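Local structure of glucose-6-phosphate 1-dehydrogenase (Kluyveromyces lactis, 7E6I) at residues H183-E188 and L246-T251; I150-F155 and E413-L418; K187-N192 and P374-Y379. The protein catalyses the NADP-dependent oxidation of glucose 6-phosphate to 6-phosphogluconolactone, the first and rate-limiting step of the oxidative pentose phosphate pathway. All coordinates share one frame; numbering follows the deposited sequence.

In the fold
Each contact has one segment that reaches bound glucose 6-phosphate, and each joins the Rossmann-type coenzyme domain to the C-terminal domain. Along the chain the loop closed by interaction 2 (150-155 with 413-418) encloses interactions 1 and 3, which start from overlapping segments and share Lys187 and Glu188. The centre of interaction 1 lies about 11 Å from the centres of both others, which are about 18 Å apart. Strand 146-152 of the parallel sheet leads to Lys153, the loop after the neighbouring strand 178-181 brings His183 and Lys187, and helices 236-254 and 414-423 and strand 377-385 supply the opposing surfaces. The substrate therefore sits at the seam between the domains.

Interaction 1 of 3, residues H183-E188 and L246-T251; sequences HYLGKE and LLQVLT. With BG6 (6-O-phosphono-beta-D-glucopyranose), chain B.
Tyr184 and Leu185 of the DHYLGK substrate-binding motif, a signature of glucose-6-phosphate dehydrogenases, pack on helix 236-254. The Tyr184 ring presents an edge to Val249, Tyr184 CD2 standing 4.3 Å from Val249 CG2, while Leu246 CD2 comes in obliquely near Tyr184 CE2. Leu185 crosses the Gln248 side chain at about a right angle, its two methyls straddling the amide oxygen, with Leu185 CD2 3.7 Å from Gln248 OE1. The polar ends of Gln248 are satisfied beyond this pair, OE1 by Lys270 and NE2 by Glu435. On the substrate side, His183 has CG between its backbone N and carbonyl carbon (chi1 81°), which turns the ring toward the phosphate. His183 NE2 donates to O3P of the sugar phosphate at 2.7 Å, nearly straight at 168°, and Lys187 NZ donates to the same oxygen at 2.6 Å, so two donors grip one phosphate oxygen. Tyr184 CD1 lies 3.6 Å above the plane of the His183 ring, toward its rim. Replacing His183 by an alanine would probably leave O3P without its imidazole donor and open a gap beside the Tyr184 ring. Tyr184 also stacks with His245, probably the catalytic proton acceptor, and Lys187 CE sits 3.4 Å above the Tyr184 ring plane, offset toward the rim.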
loop_
_atom_site.group_PDB
_atom_site.type_symbol
_atom_site.label_atom_id
_atom_site.label_comp_id
_atom_site.label_asym_id
_atom_site.label_seq_id
_atom_site.Cartn_x
_atom_site.Cartn_y
_atom_site.Cartn_z
ATOM N N HIS A 183 -0.936 -1.802 -2.223
ATOM C CA HIS A 183 -0.739 -0.871 -3.338
ATOM C C HIS A 183 0.148 0.318 -2.970
ATOM O O HIS A 183 0.689 0.963 -3.871
ATOM C CB HIS A 183 -2.087 -0.399 -3.903
ATOM C CG HIS A 183 -2.743 0.703 -3.120
ATOM N ND1 HIS A 183 -3.554 0.466 -2.025
ATOM C CD2 HIS A 183 -2.734 2.049 -3.297
ATOM C CE1 HIS A 183 -3.996 1.619 -1.551
ATOM N NE2 HIS A 183 -3.517 2.596 -2.307
ATOM N N TYR A 184 0.353 0.598 -1.680
ATOM C CA TYR A 184 1.300 1.655 -1.313
ATOM C C TYR A 184 2.695 1.385 -1.861
ATOM O O TYR A 184 3.409 2.327 -2.242
ATOM C CB TYR A 184 1.358 1.815 0.203
ATOM C CG TYR A 184 0.375 2.835 0.713
ATOM C CD1 TYR A 184 -0.959 2.816 0.285
ATOM C CD2 TYR A 184 0.773 3.830 1.599
ATOM C CE1 TYR A 184 -1.868 3.758 0.740
ATOM C CE2 TYR A 184 -0.121 4.773 2.061
ATOM C CZ TYR A 184 -1.441 4.733 1.636
ATOM O OH TYR A 184 -2.331 5.680 2.099
ATOM N N LEU A 185 3.099 0.112 -1.918
ATOM C CA LEU A 185 4.387 -0.290 -2.454
ATOM C C LEU A 185 4.537 0.041 -3.934
ATOM O O LEU A 185 5.639 -0.124 -4.470
ATOM C CB LEU A 185 4.590 -1.787 -2.218
ATOM C CG LEU A 185 4.646 -2.216 -0.750
ATOM C CD1 LEU A 185 5.026 -3.683 -0.627
ATOM C CD2 LEU A 185 5.636 -1.360 0.006
ATOM N N GLY A 186 3.489 0.516 -4.603
ATOM C CA GLY A 186 3.630 0.953 -5.979
ATOM C C GLY A 186 3.636 2.460 -6.166
ATOM O O GLY A 186 3.738 2.936 -7.301
ATOM N N LYS A 187 3.512 3.216 -5.069
ATOM C CA LYS A 187 3.505 4.673 -5.137
ATOM C C LYS A 187 4.916 5.206 -5.340
ATOM O O LYS A 187 5.873 4.724 -4.729
ATOM C CB LYS A 187 2.915 5.263 -3.860
ATOM C CG LYS A 187 1.435 4.984 -3.662
ATOM C CD LYS A 187 0.906 5.683 -2.418
ATOM C CE LYS A 187 -0.523 5.256 -2.121
ATOM N NZ LYS A 187 -1.551 6.099 -2.818
ATOM N N GLU A 188 5.036 6.221 -6.201
ATOM C CA GLU A 188 6.346 6.696 -6.632
ATOM C C GLU A 188 7.224 7.042 -5.440
ATOM O O GLU A 188 8.358 6.572 -5.333
ATOM C CB GLU A 188 6.175 7.902 -7.556
ATOM C CG GLU A 188 7.436 8.699 -7.820
ATOM C CD GLU A 188 8.450 7.976 -8.714
ATOM O OE1 GLU A 188 8.081 6.975 -9.369
ATOM O OE2 GLU A 188 9.627 8.417 -8.759
ATOM N N LEU A 246 0.684 1.592 6.262
ATOM C CA LEU A 246 1.607 2.364 7.090
ATOM C C LEU A 246 2.740 1.491 7.624
ATOM O O LEU A 246 3.894 1.938 7.698
ATOM C CB LEU A 246 0.836 3.041 8.227
ATOM C CG LEU A 246 -0.203 4.108 7.811
ATOM C CD1 LEU A 246 -0.456 5.113 8.927
ATOM C CD2 LEU A 246 0.233 4.835 6.517
ATOM N N LEU A 247 2.440 0.246 8.006
ATOM C CA LEU A 247 3.500 -0.642 8.469
ATOM C C LEU A 247 4.516 -0.899 7.364
ATOM O O LEU A 247 5.725 -0.940 7.620
ATOM C CB LEU A 247 2.915 -1.957 8.975
ATOM C CG LEU A 247 3.942 -2.907 9.602
ATOM C CD1 LEU A 247 4.711 -2.189 10.717
ATOM C CD2 LEU A 247 3.275 -4.177 10.134
ATOM N N GLN A 248 4.044 -1.052 6.128
ATOM C CA GLN A 248 4.952 -1.226 4.998
ATOM C C GLN A 248 5.935 -0.065 4.901
ATOM O O GLN A 248 7.152 -0.272 4.847
ATOM C CB GLN A 248 4.151 -1.348 3.700
ATOM C CG GLN A 248 3.565 -2.727 3.440
ATOM C CD GLN A 248 4.633 -3.796 3.261
ATOM O OE1 GLN A 248 5.795 -3.494 3.011
ATOM N NE2 GLN A 248 4.239 -5.051 3.388
ATOM N N VAL A 249 5.414 1.167 4.877
ATOM C CA VAL A 249 6.263 2.353 4.835
ATOM C C VAL A 249 7.288 2.323 5.962
ATOM O O VAL A 249 8.483 2.553 5.748
ATOM C CB VAL A 249 5.400 3.624 4.907
ATOM C CG1 VAL A 249 6.288 4.851 5.148
ATOM C CG2 VAL A 249 4.557 3.763 3.650
ATOM N N LEU A 250 6.828 2.065 7.188
ATOM C CA LEU A 250 7.716 2.121 8.348
ATOM C C LEU A 250 8.827 1.105 8.203
ATOM O O LEU A 250 9.990 1.356 8.544
ATOM C CB LEU A 250 6.908 1.858 9.622
ATOM C CG LEU A 250 7.675 1.760 10.937
ATOM C CD1 LEU A 250 8.439 3.081 11.198
ATOM C CD2 LEU A 250 6.717 1.426 12.087
ATOM N N THR A 251 8.477 -0.034 7.647
ATOM C CA THR A 251 9.435 -1.097 7.399
ATOM C C THR A 251 10.528 -0.639 6.425
ATOM O O THR A 251 11.723 -0.877 6.650
ATOM C CB THR A 251 8.608 -2.291 6.903
ATOM O OG1 THR A 251 8.579 -3.298 7.907
ATOM C CG2 THR A 251 9.082 -2.836 5.674
HETATM C C1 BG6 B . -7.482 1.309 1.360
HETATM C C2 BG6 B . -8.367 1.573 2.577
HETATM O O1 BG6 B . -6.647 0.231 1.516
HETATM O O5 BG6 B . -6.610 2.506 1.121
HETATM C C3 BG6 B . -9.170 2.816 2.408
HETATM O O2 BG6 B . -9.243 0.467 2.835
HETATM C C4 BG6 B . -8.289 4.002 2.188
HETATM O O3 BG6 B . -9.956 3.074 3.603
HETATM C C5 BG6 B . -7.367 3.771 0.990
HETATM O O4 BG6 B . -9.116 5.155 1.987
HETATM C C6 BG6 B . -6.336 4.852 0.817
HETATM O O6 BG6 B . -5.542 4.517 -0.307
HETATM P P BG6 B . -4.923 5.757 -1.220
HETATM O O1P BG6 B . -4.216 6.598 -0.174
HETATM O O2P BG6 B . -6.061 6.482 -1.888
HETATM O O3P BG6 B . -3.967 5.277 -2.310
#

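Interaction 2 of 3, residues I150-F155 and E413-L418; sequences IVEKPF and EAYESL. With BG6 (6-O-phosphono-beta-D-glucopyranose), chain B.
The carboxyl end of strand 146-152, in the parallel sheet of the Rossmann-type domain, faces the first turn of helix 414-423 through a single pair of side chains, Glu152 and Tyr415. Glu152 puts CG anti to its backbone N (chi1 -171°) and runs on extended, which carries the carboxylate across to the phenol end of Tyr415. Glu152 OE2 and Tyr415 OH are modelled closer than a hydrogen bond allows, so their bonding is left doubtful; as modelled, the two side chains cross at about a right angle, OE2 lies at the ring edge, near its plane, and the carboxylate plane is turned 50° from that of the ring. Glu152 OE1 lies 3.6 Å from Tyr415 CE1, a van der Waals approach; its polar partner is Tyr121 OH on the adjacent strand 117-122, through a weak hydrogen bond. Tyr415 packs on Tyr121 as well as on Lys24 and Ala28 of helix 19-34. Glu152 opens the Glu-Lys-Pro motif of the family, in which a cis peptide precedes Pro154. The next residue, Lys153, reaches the substrate: Lys153 NZ donates to O1, the anomeric hydroxyl oxygen of the sugar, at 2.9 Å, and is also hydrogen-bonded to Asp240 O. The Phe155 ring folds back under this lysine, with Lys153 CA 3.5 Å above its plane and toward the rim. At the helix start, Glu413 is the N-cap, and Glu413 N donates to Glu416 OE2 at 2.7 Å (160°), meeting the carboxylate from above its plane.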
loop_
_atom_site.group_PDB
_atom_site.type_symbol
_atom_site.label_atom_id
_atom_site.label_comp_id
_atom_site.label_asym_id
_atom_site.label_seq_id
_atom_site.Cartn_x
_atom_site.Cartn_y
_atom_site.Cartn_z
ATOM N N ILE A 150 -1.624 -12.735 -9.031
ATOM C CA ILE A 150 -1.667 -11.548 -8.197
ATOM C C ILE A 150 -2.909 -11.620 -7.324
ATOM O O ILE A 150 -4.020 -11.831 -7.828
ATOM C CB ILE A 150 -1.686 -10.272 -9.053
ATOM C CG1 ILE A 150 -0.375 -10.103 -9.807
ATOM C CG2 ILE A 150 -1.948 -9.063 -8.188
ATOM C CD1 ILE A 150 -0.499 -9.159 -10.978
ATOM N N VAL A 151 -2.726 -11.447 -6.016
ATOM C CA VAL A 151 -3.825 -11.212 -5.097
ATOM C C VAL A 151 -3.511 -9.965 -4.291
ATOM O O VAL A 151 -2.351 -9.595 -4.087
ATOM C CB VAL A 151 -4.105 -12.406 -4.157
ATOM C CG1 VAL A 151 -5.045 -13.390 -4.835
ATOM C CG2 VAL A 151 -2.816 -13.079 -3.737
ATOM N N GLU A 152 -4.573 -9.328 -3.818
ATOM C CA GLU A 152 -4.500 -8.026 -3.182
ATOM C C GLU A 152 -4.998 -8.126 -1.746
ATOM O O GLU A 152 -5.861 -8.951 -1.433
ATOM C CB GLU A 152 -5.336 -7.020 -3.969
ATOM C CG GLU A 152 -5.172 -5.600 -3.523
ATOM C CD GLU A 152 -5.695 -4.614 -4.543
ATOM O OE1 GLU A 152 -5.974 -5.020 -5.717
ATOM O OE2 GLU A 152 -5.818 -3.427 -4.152
ATOM N N LYS A 153 -4.446 -7.287 -0.871
ATOM C CA LYS A 153 -4.858 -7.312 0.520
ATOM C C LYS A 153 -6.335 -6.927 0.622
ATOM O O LYS A 153 -6.851 -6.196 -0.226
ATOM C CB LYS A 153 -3.985 -6.367 1.353
ATOM C CG LYS A 153 -4.289 -4.881 1.175
ATOM C CD LYS A 153 -5.138 -4.328 2.324
ATOM C CE LYS A 153 -5.225 -2.783 2.293
ATOM N NZ LYS A 153 -6.437 -2.236 3.008
ATOM N N PRO A 154 -7.044 -7.387 1.667
ATOM C CA PRO A 154 -6.580 -8.089 2.867
ATOM C C PRO A 154 -6.383 -9.596 2.699
ATOM O O PRO A 154 -7.125 -10.253 1.963
ATOM C CB PRO A 154 -7.706 -7.812 3.862
ATOM C CG PRO A 154 -8.920 -7.820 3.005
ATOM C CD PRO A 154 -8.513 -7.289 1.651
ATOM N N PHE A 155 -5.375 -10.130 3.382
ATOM C CA PHE A 155 -5.200 -11.571 3.490
ATOM C C PHE A 155 -5.453 -11.988 4.933
ATOM O O PHE A 155 -4.529 -12.411 5.635
ATOM C CB PHE A 155 -3.794 -11.988 3.053
ATOM C CG PHE A 155 -3.263 -11.199 1.905
ATOM C CD1 PHE A 155 -3.602 -11.537 0.602
ATOM C CD2 PHE A 155 -2.436 -10.114 2.120
ATOM C CE1 PHE A 155 -3.118 -10.818 -0.471
ATOM C CE2 PHE A 155 -1.945 -9.385 1.060
ATOM C CZ PHE A 155 -2.283 -9.732 -0.246
ATOM N N GLU A 413 0.651 5.166 -12.122
ATOM C CA GLU A 413 -0.145 4.867 -10.943
ATOM C C GLU A 413 0.367 3.601 -10.257
ATOM O O GLU A 413 1.070 2.779 -10.855
ATOM C CB GLU A 413 -1.615 4.682 -11.325
ATOM C CG GLU A 413 -2.252 5.915 -11.907
ATOM C CD GLU A 413 -2.914 6.762 -10.848
ATOM O OE1 GLU A 413 -2.662 6.515 -9.644
ATOM O OE2 GLU A 413 -3.679 7.680 -11.219
ATOM N N ALA A 414 -0.026 3.434 -8.987
ATOM C CA ALA A 414 0.444 2.299 -8.197
ATOM C C ALA A 414 0.217 0.975 -8.923
ATOM O O ALA A 414 1.141 0.169 -9.082
ATOM C CB ALA A 414 -0.246 2.293 -6.833
ATOM N N TYR A 415 -1.009 0.739 -9.386
ATOM C CA TYR A 415 -1.302 -0.541 -10.013
ATOM C C TYR A 415 -0.578 -0.708 -11.333
ATOM O O TYR A 415 -0.231 -1.836 -11.701
ATOM C CB TYR A 415 -2.800 -0.691 -10.220
ATOM C CG TYR A 415 -3.506 -0.952 -8.941
ATOM C CD1 TYR A 415 -3.299 -2.136 -8.248
ATOM C CD2 TYR A 415 -4.381 -0.018 -8.416
ATOM C CE1 TYR A 415 -3.940 -2.383 -7.065
ATOM C CE2 TYR A 415 -5.033 -0.253 -7.230
ATOM C CZ TYR A 415 -4.814 -1.437 -6.561
ATOM O OH TYR A 415 -5.473 -1.671 -5.377
ATOM N N GLU A 416 -0.355 0.382 -12.068
ATOM C CA GLU A 416 0.459 0.293 -13.277
ATOM C C GLU A 416 1.870 -0.166 -12.940
ATOM O O GLU A 416 2.384 -1.124 -13.529
ATOM C CB GLU A 416 0.472 1.637 -14.005
ATOM C CG GLU A 416 -0.867 1.938 -14.678
ATOM C CD GLU A 416 -1.166 3.423 -14.863
ATOM O OE1 GLU A 416 -2.274 3.737 -15.363
ATOM O OE2 GLU A 416 -0.308 4.265 -14.519
ATOM N N SER A 417 2.501 0.495 -11.973
ATOM C CA SER A 417 3.841 0.108 -11.558
ATOM C C SER A 417 3.872 -1.341 -11.095
ATOM O O SER A 417 4.809 -2.089 -11.411
ATOM C CB SER A 417 4.317 1.049 -10.447
ATOM O OG SER A 417 5.520 0.597 -9.841
ATOM N N LEU A 418 2.836 -1.761 -10.364
ATOM C CA LEU A 418 2.869 -3.067 -9.722
ATOM C C LEU A 418 2.654 -4.189 -10.729
ATOM O O LEU A 418 3.317 -5.231 -10.655
ATOM C CB LEU A 418 1.825 -3.123 -8.610
ATOM C CG LEU A 418 2.273 -2.445 -7.314
ATOM C CD1 LEU A 418 1.136 -2.362 -6.307
ATOM C CD2 LEU A 418 3.472 -3.164 -6.727
HETATM C C1 BG6 B . -7.482 1.309 1.360
HETATM C C2 BG6 B . -8.367 1.573 2.577
HETATM O O1 BG6 B . -6.647 0.231 1.516
HETATM O O5 BG6 B . -6.610 2.506 1.121
HETATM C C3 BG6 B . -9.170 2.816 2.408
HETATM O O2 BG6 B . -9.243 0.467 2.835
HETATM C C4 BG6 B . -8.289 4.002 2.188
HETATM O O3 BG6 B . -9.956 3.074 3.603
HETATM C C5 BG6 B . -7.367 3.771 0.990
HETATM O O4 BG6 B . -9.116 5.155 1.987
HETATM C C6 BG6 B . -6.336 4.852 0.817
HETATM O O6 BG6 B . -5.542 4.517 -0.307
HETATM P P BG6 B . -4.923 5.757 -1.220
HETATM O O1P BG6 B . -4.216 6.598 -0.174
HETATM O O2P BG6 B . -6.061 6.482 -1.888
HETATM O O3P BG6 B . -3.967 5.277 -2.310
#

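Interaction 3 of 3, residues K187-N192 and P374-Y379; sequences KEMVKN and PNEAIY. With BG6 (6-O-phosphono-beta-D-glucopyranose), chain B.
Lys187 NZ is hydrogen-bonded to OE1 of Gln373, the residue just before the segment 374-379, with the substrate phosphate as its second acceptor. Lys187 is also the N-cap of helix 188-191, and one turn on Lys187 O receives Lys191 N at 3.0 Å. From this helix Met189 reaches over to the start of strand 377-385, at the C-terminal domain's large mixed sheet. CG of Met189 stands anti to the backbone N (chi1 -170°), and bends at chi2 and chi3 curl the thioether round, so that Met189 CE rests 3.4 Å from Glu376 CB and 3.9 Å from Glu376 CG. Met189 CE also approaches the backbone at Ala377 N, 4.0 Å away, while Met189 SD lies 4.4 Å from Ile378 CD1. Glu376 thus offers its aliphatic stem to the methionine and bends its carboxylate off at chi2. An inverse gamma turn centred on Asn375, closed by a weak bond from Glu376 N to Pro374 O, leads the chain into the strand. Tyr406 of helix 403-406 touches both Met189 and Glu376. Hydrogen bonds across the two segments are absent, and Glu188 OE1 stays 6.9 Å from Glu376 OE2, so the join rests on thioether and hydrocarbon packing, with the like charges probably repelling only mildly.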
loop_
_atom_site.group_PDB
_atom_site.type_symbol
_atom_site.label_atom_id
_atom_site.label_comp_id
_atom_site.label_asym_id
_atom_site.label_seq_id
_atom_site.Cartn_x
_atom_site.Cartn_y
_atom_site.Cartn_z
ATOM N N LYS A 187 3.512 3.216 -5.069
ATOM C CA LYS A 187 3.505 4.673 -5.137
ATOM C C LYS A 187 4.916 5.206 -5.340
ATOM O O LYS A 187 5.873 4.724 -4.729
ATOM C CB LYS A 187 2.915 5.263 -3.860
ATOM C CG LYS A 187 1.435 4.984 -3.662
ATOM C CD LYS A 187 0.906 5.683 -2.418
ATOM C CE LYS A 187 -0.523 5.256 -2.121
ATOM N NZ LYS A 187 -1.551 6.099 -2.818
ATOM N N GLU A 188 5.036 6.221 -6.201
ATOM C CA GLU A 188 6.346 6.696 -6.632
ATOM C C GLU A 188 7.224 7.042 -5.440
ATOM O O GLU A 188 8.358 6.572 -5.333
ATOM C CB GLU A 188 6.175 7.902 -7.556
ATOM C CG GLU A 188 7.436 8.699 -7.820
ATOM C CD GLU A 188 8.450 7.976 -8.714
ATOM O OE1 GLU A 188 8.081 6.975 -9.369
ATOM O OE2 GLU A 188 9.627 8.417 -8.759
ATOM N N MET A 189 6.695 7.822 -4.496
ATOM C CA MET A 189 7.533 8.275 -3.392
ATOM C C MET A 189 7.845 7.144 -2.420
ATOM O O MET A 189 8.918 7.135 -1.809
ATOM C CB MET A 189 6.875 9.451 -2.669
ATOM C CG MET A 189 7.784 10.143 -1.657
ATOM S SD MET A 189 9.141 11.082 -2.416
ATOM C CE MET A 189 8.289 11.809 -3.796
ATOM N N VAL A 190 6.941 6.175 -2.258
ATOM C CA VAL A 190 7.305 5.019 -1.452
ATOM C C VAL A 190 8.475 4.272 -2.093
ATOM O O VAL A 190 9.402 3.834 -1.398
ATOM C CB VAL A 190 6.085 4.106 -1.231
ATOM C CG1 VAL A 190 6.483 2.870 -0.418
ATOM C CG2 VAL A 190 4.987 4.875 -0.512
ATOM N N LYS A 191 8.476 4.153 -3.434
ATOM C CA LYS A 191 9.549 3.439 -4.126
ATOM C C LYS A 191 10.891 4.163 -4.059
ATOM O O LYS A 191 11.931 3.518 -4.203
ATOM C CB LYS A 191 9.170 3.184 -5.588
ATOM C CG LYS A 191 8.039 2.178 -5.762
ATOM C CD LYS A 191 7.887 1.722 -7.221
ATOM C CE LYS A 191 7.357 2.835 -8.122
ATOM N NZ LYS A 191 7.609 2.534 -9.565
ATOM N N ASN A 192 10.907 5.474 -3.830
ATOM C CA ASN A 192 12.171 6.188 -3.696
ATOM C C ASN A 192 12.839 6.026 -2.328
ATOM O O ASN A 192 13.996 6.437 -2.185
ATOM C CB ASN A 192 11.961 7.686 -3.935
ATOM C CG ASN A 192 11.403 7.997 -5.310
ATOM O OD1 ASN A 192 11.697 7.308 -6.285
ATOM N ND2 ASN A 192 10.604 9.054 -5.397
ATOM N N PRO A 374 -0.655 14.325 -1.017
ATOM C CA PRO A 374 -0.775 14.575 -2.459
ATOM C C PRO A 374 0.472 15.036 -3.219
ATOM O O PRO A 374 0.761 14.448 -4.260
ATOM C CB PRO A 374 -1.840 15.671 -2.541
ATOM C CG PRO A 374 -2.070 16.133 -1.158
ATOM C CD PRO A 374 -1.685 15.046 -0.250
ATOM N N ASN A 375 1.188 16.067 -2.789
ATOM C CA ASN A 375 2.184 16.661 -3.679
ATOM C C ASN A 375 3.563 16.136 -3.305
ATOM O O ASN A 375 4.322 16.792 -2.598
ATOM C CB ASN A 375 2.139 18.180 -3.609
ATOM C CG ASN A 375 0.727 18.723 -3.647
ATOM O OD1 ASN A 375 0.042 18.621 -4.669
ATOM N ND2 ASN A 375 0.278 19.308 -2.531
ATOM N N GLU A 376 3.876 14.926 -3.793
ATOM C CA GLU A 376 5.189 14.289 -3.663
ATOM C C GLU A 376 6.314 15.299 -3.470
ATOM O O GLU A 376 6.612 16.078 -4.383
ATOM C CB GLU A 376 5.509 13.450 -4.904
ATOM C CG GLU A 376 4.647 12.243 -5.103
ATOM C CD GLU A 376 3.649 12.450 -6.217
ATOM O OE1 GLU A 376 3.014 13.533 -6.265
ATOM O OE2 GLU A 376 3.507 11.527 -7.054
ATOM N N ALA A 377 6.940 15.297 -2.294
ATOM C CA ALA A 377 7.972 16.279 -1.992
ATOM C C ALA A 377 8.819 15.795 -0.825
ATOM O O ALA A 377 8.416 14.913 -0.059
ATOM C CB ALA A 377 7.366 17.646 -1.670
ATOM N N ILE A 378 10.001 16.397 -0.701
ATOM C CA ILE A 378 10.865 16.215 0.456
ATOM C C ILE A 378 11.242 17.591 0.984
ATOM O O ILE A 378 11.615 18.472 0.205
ATOM C CB ILE A 378 12.113 15.394 0.096
ATOM C CG1 ILE A 378 11.700 13.966 -0.253
ATOM C CG2 ILE A 378 13.106 15.404 1.240
ATOM C CD1 ILE A 378 12.708 13.244 -1.107
ATOM N N TYR A 379 11.121 17.787 2.297
ATOM C CA TYR A 379 11.466 19.052 2.937
ATOM C C TYR A 379 12.463 18.799 4.056
ATOM O O TYR A 379 12.323 17.833 4.813
ATOM C CB TYR A 379 10.235 19.759 3.524
ATOM C CG TYR A 379 9.091 19.895 2.562
ATOM C CD1 TYR A 379 9.112 20.872 1.578
ATOM C CD2 TYR A 379 7.998 19.040 2.620
ATOM C CE1 TYR A 379 8.068 21.007 0.678
ATOM C CE2 TYR A 379 6.962 19.155 1.718
ATOM C CZ TYR A 379 7.000 20.147 0.752
ATOM O OH TYR A 379 5.978 20.296 -0.160
HETATM C C1 BG6 B . -7.482 1.309 1.360
HETATM C C2 BG6 B . -8.367 1.573 2.577
HETATM O O1 BG6 B . -6.647 0.231 1.516
HETATM O O5 BG6 B . -6.610 2.506 1.121
HETATM C C3 BG6 B . -9.170 2.816 2.408
HETATM O O2 BG6 B . -9.243 0.467 2.835
HETATM C C4 BG6 B . -8.289 4.002 2.188
HETATM O O3 BG6 B . -9.956 3.074 3.603
HETATM C C5 BG6 B . -7.367 3.771 0.990
HETATM O O4 BG6 B . -9.116 5.155 1.987
HETATM C C6 BG6 B . -6.336 4.852 0.817
HETATM O O6 BG6 B . -5.542 4.517 -0.307
HETATM P P BG6 B . -4.923 5.757 -1.220
HETATM O O1P BG6 B . -4.216 6.598 -0.174
HETATM O O2P BG6 B . -6.061 6.482 -1.888
HETATM O O3P BG6 B . -3.967 5.277 -2.310
#